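Local coordinates for protein o-succinylbenzoate synthase (Synechococcus elongatus, PDB 2OZT) that catalyses the metal-dependent dehydration of 2-succinyl-6-hydroxy-2,4-cyclohexadiene-1-carboxylate to 2-succinylbenzoate, a step on the route to phylloquinone, at residues M142-E147 with R174-R179; A153-L158 with A162-D167. One frame throughout, in Å; residues are numbered along the deposited sequence.

Interaction 1: M142-E147 with R174-R179; sequences MSPEEE and RATANR. With PO4 (phosphate ion), chain C.
Pro144 and Thr176 meet through single carbons, CG of the proline ring lying 3.9 Å from the threonine methyl CG2, the side chains crossing at about a right angle. The threonine rotamer sorts its branches: CG2 stands anti to the backbone N and takes the proline, while OG1 is hydrogen-bonded to Asp173. Arg179 approaches the same CG obliquely with NH2. Arg179 NE meets a water in the guanidinium plane at 2.9 Å, which donates to Glu145 OE2, the glutamate chain bent at chi2 (64°); Arg179 NE and Glu145 OE2 stand 5.0 Å apart. Ser143 and Glu146 form a capping box on helix 144-157: Glu146 N gives to Ser143 OG, and Ser143 N to Glu146 OE1 from above the carboxylate plane; Ser143 OG adds a 2.8 Å bond to the anti lone pair of Glu146 OE1, which thus takes two donors. Arg174 N gives a 2.9 Å hydrogen bond to O4 of a phosphate, probably from the crystallisation liquor, whose O2 sits at the guanidinium edge, in its plane, and accepts from Arg174 NE and NH2. The two barrel helices thus touch through one small apolar contact and a water-mediated acid-base pair, an association probably weak by itself.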
HETATM    1  N   MSE A 142      22.238   2.677  -7.059  1.00 22.37           N
HETATM    2  CA  MSE A 142      23.692   2.829  -7.276  1.00 24.68           C
HETATM    3  C   MSE A 142      24.317   1.447  -7.152  1.00 23.42           C
HETATM    4  O   MSE A 142      23.607   0.462  -6.971  1.00 24.89           O
HETATM    5  CB  MSE A 142      24.305   3.773  -6.244  1.00 25.03           C
HETATM    6  CG  MSE A 142      23.571   5.108  -6.103  1.00 31.16           C
HETATM    7 SE   MSE A 142      24.501   6.222  -4.889  1.00 43.84          SE
HETATM    8  CE  MSE A 142      24.980   4.937  -3.550  1.00 39.29           C
ATOM      9  N   SER A 143      25.645   1.344  -7.229  1.00 23.40           N
ATOM     10  CA  SER A 143      26.291   0.039  -7.028  1.00 22.74           C
ATOM     11  C   SER A 143      26.065  -0.435  -5.592  1.00 22.19           C
ATOM     12  O   SER A 143      25.883   0.394  -4.699  1.00 21.37           O
ATOM     13  CB  SER A 143      27.797   0.103  -7.319  1.00 23.50           C
ATOM     14  OG  SER A 143      28.452   0.862  -6.327  1.00 24.24           O
ATOM     15  N   PRO A 144      26.074  -1.752  -5.349  1.00 21.50           N
ATOM     16  CA  PRO A 144      25.995  -2.249  -3.985  1.00 21.45           C
ATOM     17  C   PRO A 144      27.026  -1.669  -3.046  1.00 22.23           C
ATOM     18  O   PRO A 144      26.720  -1.362  -1.906  1.00 21.68           O
ATOM     19  CB  PRO A 144      26.172  -3.780  -4.143  1.00 22.25           C
ATOM     20  CG  PRO A 144      25.673  -4.067  -5.489  1.00 22.17           C
ATOM     21  CD  PRO A 144      25.990  -2.854  -6.335  1.00 22.66           C
ATOM     22  N   GLU A 145      28.256  -1.490  -3.521  1.00 22.01           N
ATOM     23  CA  GLU A 145      29.294  -1.032  -2.631  1.00 23.67           C
ATOM     24  C   GLU A 145      29.060   0.413  -2.225  1.00 21.89           C
ATOM     25  O   GLU A 145      29.310   0.766  -1.076  1.00 22.70           O
ATOM     26  CB  GLU A 145      30.665  -1.165  -3.291  1.00 24.37           C
ATOM     27  CG  GLU A 145      31.112  -2.603  -3.509  1.00 29.51           C
ATOM     28  CD  GLU A 145      30.238  -3.407  -4.481  1.00 34.67           C
ATOM     29  OE1 GLU A 145      29.710  -2.845  -5.494  1.00 33.40           O
ATOM     30  OE2 GLU A 145      30.081  -4.628  -4.210  1.00 38.11           O
ATOM     31  N   GLU A 146      28.555   1.218  -3.153  1.00 21.74           N
ATOM     32  CA  GLU A 146      28.264   2.623  -2.849  1.00 21.59           C
ATOM     33  C   GLU A 146      27.106   2.729  -1.845  1.00 20.73           C
ATOM     34  O   GLU A 146      27.178   3.488  -0.878  1.00 20.59           O
ATOM     35  CB  GLU A 146      27.900   3.382  -4.105  1.00 23.13           C
ATOM     36  CG  GLU A 146      29.090   3.691  -5.015  1.00 26.54           C
ATOM     37  CD  GLU A 146      28.612   4.248  -6.329  1.00 29.37           C
ATOM     38  OE1 GLU A 146      28.164   3.463  -7.191  1.00 33.64           O
ATOM     39  OE2 GLU A 146      28.647   5.484  -6.492  1.00 31.92           O
ATOM     40  N   GLU A 147      26.071   1.931  -2.081  1.00 19.07           N
ATOM     41  CA  GLU A 147      24.927   1.936  -1.156  1.00 17.54           C
ATOM     42  C   GLU A 147      25.302   1.394   0.212  1.00 17.85           C
ATOM     43  O   GLU A 147      24.817   1.877   1.227  1.00 16.95           O
ATOM     44  CB  GLU A 147      23.723   1.203  -1.779  1.00 17.56           C
ATOM     45  CG  GLU A 147      23.156   2.013  -2.932  1.00 16.94           C
ATOM     46  CD  GLU A 147      21.974   1.363  -3.647  1.00 15.28           C
ATOM     47  OE1 GLU A 147      21.764   0.148  -3.420  1.00 15.68           O
ATOM     48  OE2 GLU A 147      21.331   2.071  -4.454  1.00 17.74           O
ATOM     49  N   ARG A 174      19.852 -12.214  -8.643  1.00 17.92           N
ATOM     50  CA  ARG A 174      19.929 -13.147  -7.549  1.00 17.37           C
ATOM     51  C   ARG A 174      21.322 -13.114  -6.869  1.00 16.84           C
ATOM     52  O   ARG A 174      21.429 -13.151  -5.653  1.00 16.33           O
ATOM     53  CB  ARG A 174      19.577 -14.567  -8.024  1.00 18.19           C
ATOM     54  CG  ARG A 174      18.095 -14.775  -8.425  1.00 20.20           C
ATOM     55  CD  ARG A 174      17.844 -16.158  -9.057  1.00 22.39           C
ATOM     56  NE  ARG A 174      18.556 -16.202 -10.341  1.00 24.49           N
ATOM     57  CZ  ARG A 174      19.490 -17.097 -10.665  1.00 25.83           C
ATOM     58  NH1 ARG A 174      19.789 -18.083  -9.840  1.00 24.98           N
ATOM     59  NH2 ARG A 174      20.109 -16.994 -11.841  1.00 26.11           N
ATOM     60  N   ALA A 175      22.398 -13.034  -7.659  1.00 18.59           N
ATOM     61  CA  ALA A 175      23.730 -13.051  -7.039  1.00 19.36           C
ATOM     62  C   ALA A 175      23.932 -11.776  -6.209  1.00 18.54           C
ATOM     63  O   ALA A 175      24.510 -11.821  -5.145  1.00 19.33           O
ATOM     64  CB  ALA A 175      24.779 -13.137  -8.133  1.00 20.40           C
ATOM     65  N   THR A 176      23.456 -10.642  -6.729  1.00 19.03           N
ATOM     66  CA  THR A 176      23.516  -9.367  -5.997  1.00 18.97           C
ATOM     67  C   THR A 176      22.740  -9.421  -4.669  1.00 16.77           C
ATOM     68  O   THR A 176      23.221  -8.943  -3.646  1.00 17.83           O
ATOM     69  CB  THR A 176      22.985  -8.208  -6.865  1.00 19.90           C
ATOM     70  OG1 THR A 176      23.846  -8.079  -8.005  1.00 21.26           O
ATOM     71  CG2 THR A 176      22.959  -6.839  -6.109  1.00 19.60           C
ATOM     72  N   ALA A 177      21.524  -9.975  -4.705  1.00 17.63           N
ATOM     73  CA  ALA A 177      20.732 -10.099  -3.494  1.00 16.92           C
ATOM     74  C   ALA A 177      21.495 -10.923  -2.471  1.00 17.26           C
ATOM     75  O   ALA A 177      21.584 -10.578  -1.295  1.00 17.13           O
ATOM     76  CB  ALA A 177      19.387 -10.770  -3.808  1.00 17.05           C
ATOM     77  N   ASN A 178      22.059 -12.039  -2.921  1.00 17.93           N
ATOM     78  CA  ASN A 178      22.783 -12.883  -2.005  0.50 18.11           C
ATOM     79  C   ASN A 178      23.981 -12.184  -1.346  1.00 17.95           C
ATOM     80  O   ASN A 178      24.197 -12.330  -0.139  1.00 18.21           O
ATOM     81  CB  ASN A 178      23.185 -14.158  -2.719  0.50 18.11           C
ATOM     82  CG  ASN A 178      23.255 -15.303  -1.791  0.50 19.65           C
ATOM     83  OD1 ASN A 178      22.320 -16.091  -1.679  0.50 19.87           O
ATOM     84  ND2 ASN A 178      24.352 -15.394  -1.070  0.50 21.29           N
ATOM     85  N   ARG A 179      24.715 -11.395  -2.145  1.00 19.01           N
ATOM     86  CA  ARG A 179      25.863 -10.633  -1.610  1.00 19.97           C
ATOM     87  C   ARG A 179      25.383  -9.580  -0.593  1.00 19.22           C
ATOM     88  O   ARG A 179      25.990  -9.399   0.467  1.00 19.20           O
ATOM     89  CB  ARG A 179      26.655  -9.988  -2.736  1.00 21.21           C
ATOM     90  CG  ARG A 179      27.458 -11.024  -3.548  1.00 24.92           C
ATOM     91  CD  ARG A 179      28.648 -10.392  -4.309  1.00 28.33           C
ATOM     92  NE  ARG A 179      28.229  -9.199  -5.061  1.00 32.14           N
ATOM     93  CZ  ARG A 179      27.542  -9.226  -6.204  1.00 31.30           C
ATOM     94  NH1 ARG A 179      27.203 -10.381  -6.761  1.00 30.79           N
ATOM     95  NH2 ARG A 179      27.191  -8.085  -6.796  1.00 33.14           N
TER
HETATM   96  P   PO4 C 602      19.268 -13.358 -12.610  1.00 28.10           P
HETATM   97  O1  PO4 C 602      18.694 -12.340 -13.564  1.00 31.67           O
HETATM   98  O2  PO4 C 602      18.648 -14.683 -12.982  1.00 31.06           O
HETATM   99  O3  PO4 C 602      20.793 -13.442 -12.667  1.00 29.06           O
HETATM  100  O4  PO4 C 602      18.854 -13.086 -11.192  1.00 27.68           O
HETATM  101  O   HOH W   1      28.600  -6.647  -3.796  1.00 37.61           O

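Interaction 2: A153-L158 with A162-D167; sequences ALLAAL and AKLRLD. With NA (sodium ion), chain D; PO4 (phosphate ion), chain B.
Leu164 turns from strand 163-167 toward helix 144-157 and points one methyl, CD2, at two helix leucines. Leu154 CD2 meets Leu164 CD2 at 3.8 Å, the side chains crossing obliquely, and Leu155 CD2 lies 4.0 Å from Leu164 CD2, about at a right angle. Leu154 and Leu164 share a conformation, CG anti to the backbone N (chi1 178° in both), which brings their methyls together between helix and strand. Nearer the turn, Leu158, the first residue to leave the helix, lays CB 3.7 Å from Ala162 CB, and both its methyls reach the same alanine. Trp124 and Trp128 of helix 120-129 add to this apolar layer, touching Leu158 and Ala162 respectively.

No hydrogen bond joins the two segments; the charged Arg165 and Asp167 look to other partners. Arg165, extended from CG to NE, gives a 2.7 Å bond from NH2 to O2 of a phosphate, probably from the crystallisation liquor, in the guanidinium plane, while NE pairs with Glu193. A leucine at this position would probably leave the Glu193 carboxylate without its charged mate and the phosphate without one of its donors. Asp167 OD1 binds the sodium ion at 2.5 Å, with Asp221 and Glu222 completing the protein ligands seen, and its OD2 pairs with Lys136.

Alternation along the strand therefore sorts the chemistry of this beta-alpha-beta unit of the TIM barrel: Leu164 seals the helix against the barrel wall by apolar packing alone, whereas Arg165 and Asp167 carry charge on the other face, Asp167 reaching the metal at the strand's C-terminal end.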
ATOM      1  N   ALA A 153      27.043   4.752   7.040  1.00 18.63           N
ATOM      2  CA  ALA A 153      26.972   6.117   7.582  1.00 17.94           C
ATOM      3  C   ALA A 153      25.563   6.429   8.124  1.00 17.46           C
ATOM      4  O   ALA A 153      25.413   7.079   9.169  1.00 18.17           O
ATOM      5  CB  ALA A 153      27.355   7.109   6.506  1.00 17.88           C
ATOM      6  N   LEU A 154      24.539   5.956   7.400  1.00 16.55           N
ATOM      7  CA  LEU A 154      23.146   6.214   7.803  1.00 16.60           C
ATOM      8  C   LEU A 154      22.846   5.533   9.109  1.00 18.05           C
ATOM      9  O   LEU A 154      22.220   6.131  10.013  1.00 17.69           O
ATOM     10  CB  LEU A 154      22.228   5.752   6.668  1.00 16.38           C
ATOM     11  CG  LEU A 154      20.723   5.893   6.931  1.00 16.17           C
ATOM     12  CD1 LEU A 154      20.307   7.373   7.168  1.00 17.31           C
ATOM     13  CD2 LEU A 154      19.942   5.278   5.771  1.00 16.90           C
ATOM     14  N   LEU A 155      23.294   4.282   9.258  1.00 16.28           N
ATOM     15  CA  LEU A 155      23.029   3.578  10.499  1.00 18.94           C
ATOM     16  C   LEU A 155      23.750   4.201  11.677  1.00 19.21           C
ATOM     17  O   LEU A 155      23.210   4.224  12.784  1.00 21.42           O
ATOM     18  CB  LEU A 155      23.413   2.115  10.390  1.00 19.39           C
ATOM     19  CG  LEU A 155      22.584   1.247   9.461  1.00 18.89           C
ATOM     20  CD1 LEU A 155      23.241  -0.102   9.321  1.00 22.03           C
ATOM     21  CD2 LEU A 155      21.163   1.127  10.030  1.00 22.36           C
ATOM     22  N   ALA A 156      24.962   4.700  11.434  1.00 19.78           N
ATOM     23  CA  ALA A 156      25.693   5.429  12.480  1.00 20.74           C
ATOM     24  C   ALA A 156      25.041   6.739  12.896  1.00 20.42           C
ATOM     25  O   ALA A 156      25.100   7.123  14.075  1.00 22.64           O
ATOM     26  CB  ALA A 156      27.114   5.663  12.022  1.00 20.85           C
ATOM     27  N   ALA A 157      24.426   7.433  11.939  1.00 19.84           N
ATOM     28  CA  ALA A 157      23.801   8.735  12.173  1.00 19.52           C
ATOM     29  C   ALA A 157      22.385   8.687  12.782  1.00 18.40           C
ATOM     30  O   ALA A 157      22.009   9.575  13.525  1.00 19.30           O
ATOM     31  CB  ALA A 157      23.762   9.494  10.886  1.00 19.26           C
ATOM     32  N   LEU A 158      21.597   7.667  12.439  1.00 17.45           N
ATOM     33  CA  LEU A 158      20.203   7.625  12.920  1.00 16.56           C
ATOM     34  C   LEU A 158      20.161   7.552  14.432  1.00 15.99           C
ATOM     35  O   LEU A 158      20.973   6.872  15.053  1.00 17.63           O
ATOM     36  CB  LEU A 158      19.456   6.429  12.315  1.00 15.44           C
ATOM     37  CG  LEU A 158      19.070   6.565  10.839  1.00 15.69           C
ATOM     38  CD1 LEU A 158      18.600   5.207  10.319  1.00 17.12           C
ATOM     39  CD2 LEU A 158      17.938   7.555  10.710  1.00 17.05           C
ATOM     40  N   ALA A 162      15.532   4.489  16.044  1.00 14.30           N
ATOM     41  CA  ALA A 162      15.205   4.489  14.614  1.00 14.61           C
ATOM     42  C   ALA A 162      15.013   3.055  14.069  1.00 15.52           C
ATOM     43  O   ALA A 162      15.681   2.108  14.494  1.00 16.64           O
ATOM     44  CB  ALA A 162      16.294   5.252  13.794  1.00 15.03           C
ATOM     45  N   LYS A 163      14.156   2.938  13.065  1.00 15.57           N
ATOM     46  CA  LYS A 163      14.004   1.673  12.322  1.00 15.61           C
ATOM     47  C   LYS A 163      14.120   1.980  10.843  1.00 15.38           C
ATOM     48  O   LYS A 163      13.695   3.028  10.401  1.00 14.27           O
ATOM     49  CB  LYS A 163      12.639   1.039  12.600  1.00 16.99           C
ATOM     50  CG  LYS A 163      12.488   0.469  14.037  1.00 20.37           C
ATOM     51  CD  LYS A 163      13.354  -0.813  14.198  1.00 29.75           C
ATOM     52  CE  LYS A 163      13.208  -1.419  15.604  1.00 32.55           C
ATOM     53  NZ  LYS A 163      11.922  -2.164  15.793  1.00 36.40           N
ATOM     54  N   LEU A 164      14.742   1.082  10.065  1.00 13.66           N
ATOM     55  CA  LEU A 164      15.006   1.349   8.660  1.00 13.90           C
ATOM     56  C   LEU A 164      14.619   0.149   7.791  1.00 14.60           C
ATOM     57  O   LEU A 164      14.980  -0.991   8.110  1.00 14.85           O
ATOM     58  CB  LEU A 164      16.519   1.641   8.531  1.00 14.82           C
ATOM     59  CG  LEU A 164      16.960   1.886   7.109  1.00 15.06           C
ATOM     60  CD1 LEU A 164      16.274   3.127   6.473  1.00 15.47           C
ATOM     61  CD2 LEU A 164      18.504   1.992   7.143  1.00 17.89           C
ATOM     62  N   ARG A 165      13.831   0.420   6.756  1.00 12.57           N
ATOM     63  CA  ARG A 165      13.446  -0.554   5.726  1.00 13.34           C
ATOM     64  C   ARG A 165      14.259  -0.265   4.480  1.00 13.84           C
ATOM     65  O   ARG A 165      14.479   0.921   4.159  1.00 14.65           O
ATOM     66  CB  ARG A 165      11.933  -0.391   5.424  1.00 13.37           C
ATOM     67  CG  ARG A 165      11.014  -0.608   6.627  1.00 14.14           C
ATOM     68  CD  ARG A 165       9.662  -0.002   6.390  1.00 14.21           C
ATOM     69  NE  ARG A 165       8.862  -0.217   7.597  1.00 13.43           N
ATOM     70  CZ  ARG A 165       7.567   0.132   7.714  1.00 12.69           C
ATOM     71  NH1 ARG A 165       6.918   0.718   6.702  1.00 13.92           N
ATOM     72  NH2 ARG A 165       6.936  -0.110   8.872  1.00 14.85           N
ATOM     73  N   LEU A 166      14.736  -1.305   3.798  1.00 13.18           N
ATOM     74  CA  LEU A 166      15.486  -1.092   2.558  1.00 13.70           C
ATOM     75  C   LEU A 166      14.635  -1.584   1.401  1.00 14.28           C
ATOM     76  O   LEU A 166      14.324  -2.776   1.353  1.00 16.17           O
ATOM     77  CB  LEU A 166      16.793  -1.870   2.582  1.00 13.79           C
ATOM     78  CG  LEU A 166      17.687  -1.532   3.764  1.00 14.31           C
ATOM     79  CD1 LEU A 166      18.947  -2.452   3.728  1.00 18.41           C
ATOM     80  CD2 LEU A 166      18.049  -0.064   3.781  1.00 14.71           C
ATOM     81  N   ASP A 167      14.291  -0.726   0.452  1.00 13.44           N
ATOM     82  CA  ASP A 167      13.398  -1.134  -0.612  1.00 14.65           C
ATOM     83  C   ASP A 167      14.148  -1.274  -1.924  1.00 14.88           C
ATOM     84  O   ASP A 167      14.530  -0.266  -2.521  1.00 13.36           O
ATOM     85  CB  ASP A 167      12.271  -0.104  -0.739  1.00 15.84           C
ATOM     86  CG  ASP A 167      11.125  -0.592  -1.597  1.00 16.59           C
ATOM     87  OD1 ASP A 167      11.175  -1.720  -2.180  1.00 16.48           O
ATOM     88  OD2 ASP A 167      10.094   0.132  -1.724  1.00 18.68           O
TER
HETATM   89 NA    NA D 701       9.014  -2.746  -3.000  1.00 25.98          NA
HETATM   90  P   PO4 B 601       7.857  -0.310  12.715  1.00 26.40           P
HETATM   91  O1  PO4 B 601       7.120   0.992  12.763  1.00 27.63           O
HETATM   92  O2  PO4 B 601       7.564  -0.895  11.378  1.00 25.75           O
HETATM   93  O3  PO4 B 601       9.352  -0.006  12.828  1.00 27.11           O
HETATM   94  O4  PO4 B 601       7.613  -1.405  13.738  1.00 25.55           O

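Both contacts use helix 144-157, interaction 1 its first turn and interaction 2 its last, and their centres lie about 17 Å apart, with nearest atoms about 7 Å apart and no touch. Interaction 2 is nested within the loop closed by interaction 1: the chain runs from the helix through strand 163-167 into helix 174-187, so one contact packs the helix on its following strand and the other brings it lightly against the next helix around the barrel. Interaction 2 alone includes a metal ligand, Asp167; the side chain of its Leu164 is about 10 Å from that of Lys138, the predicted proton donor, and about 10 Å from that of Glu196, a magnesium ligand. Interaction 1 lies at the surface, away from these sites.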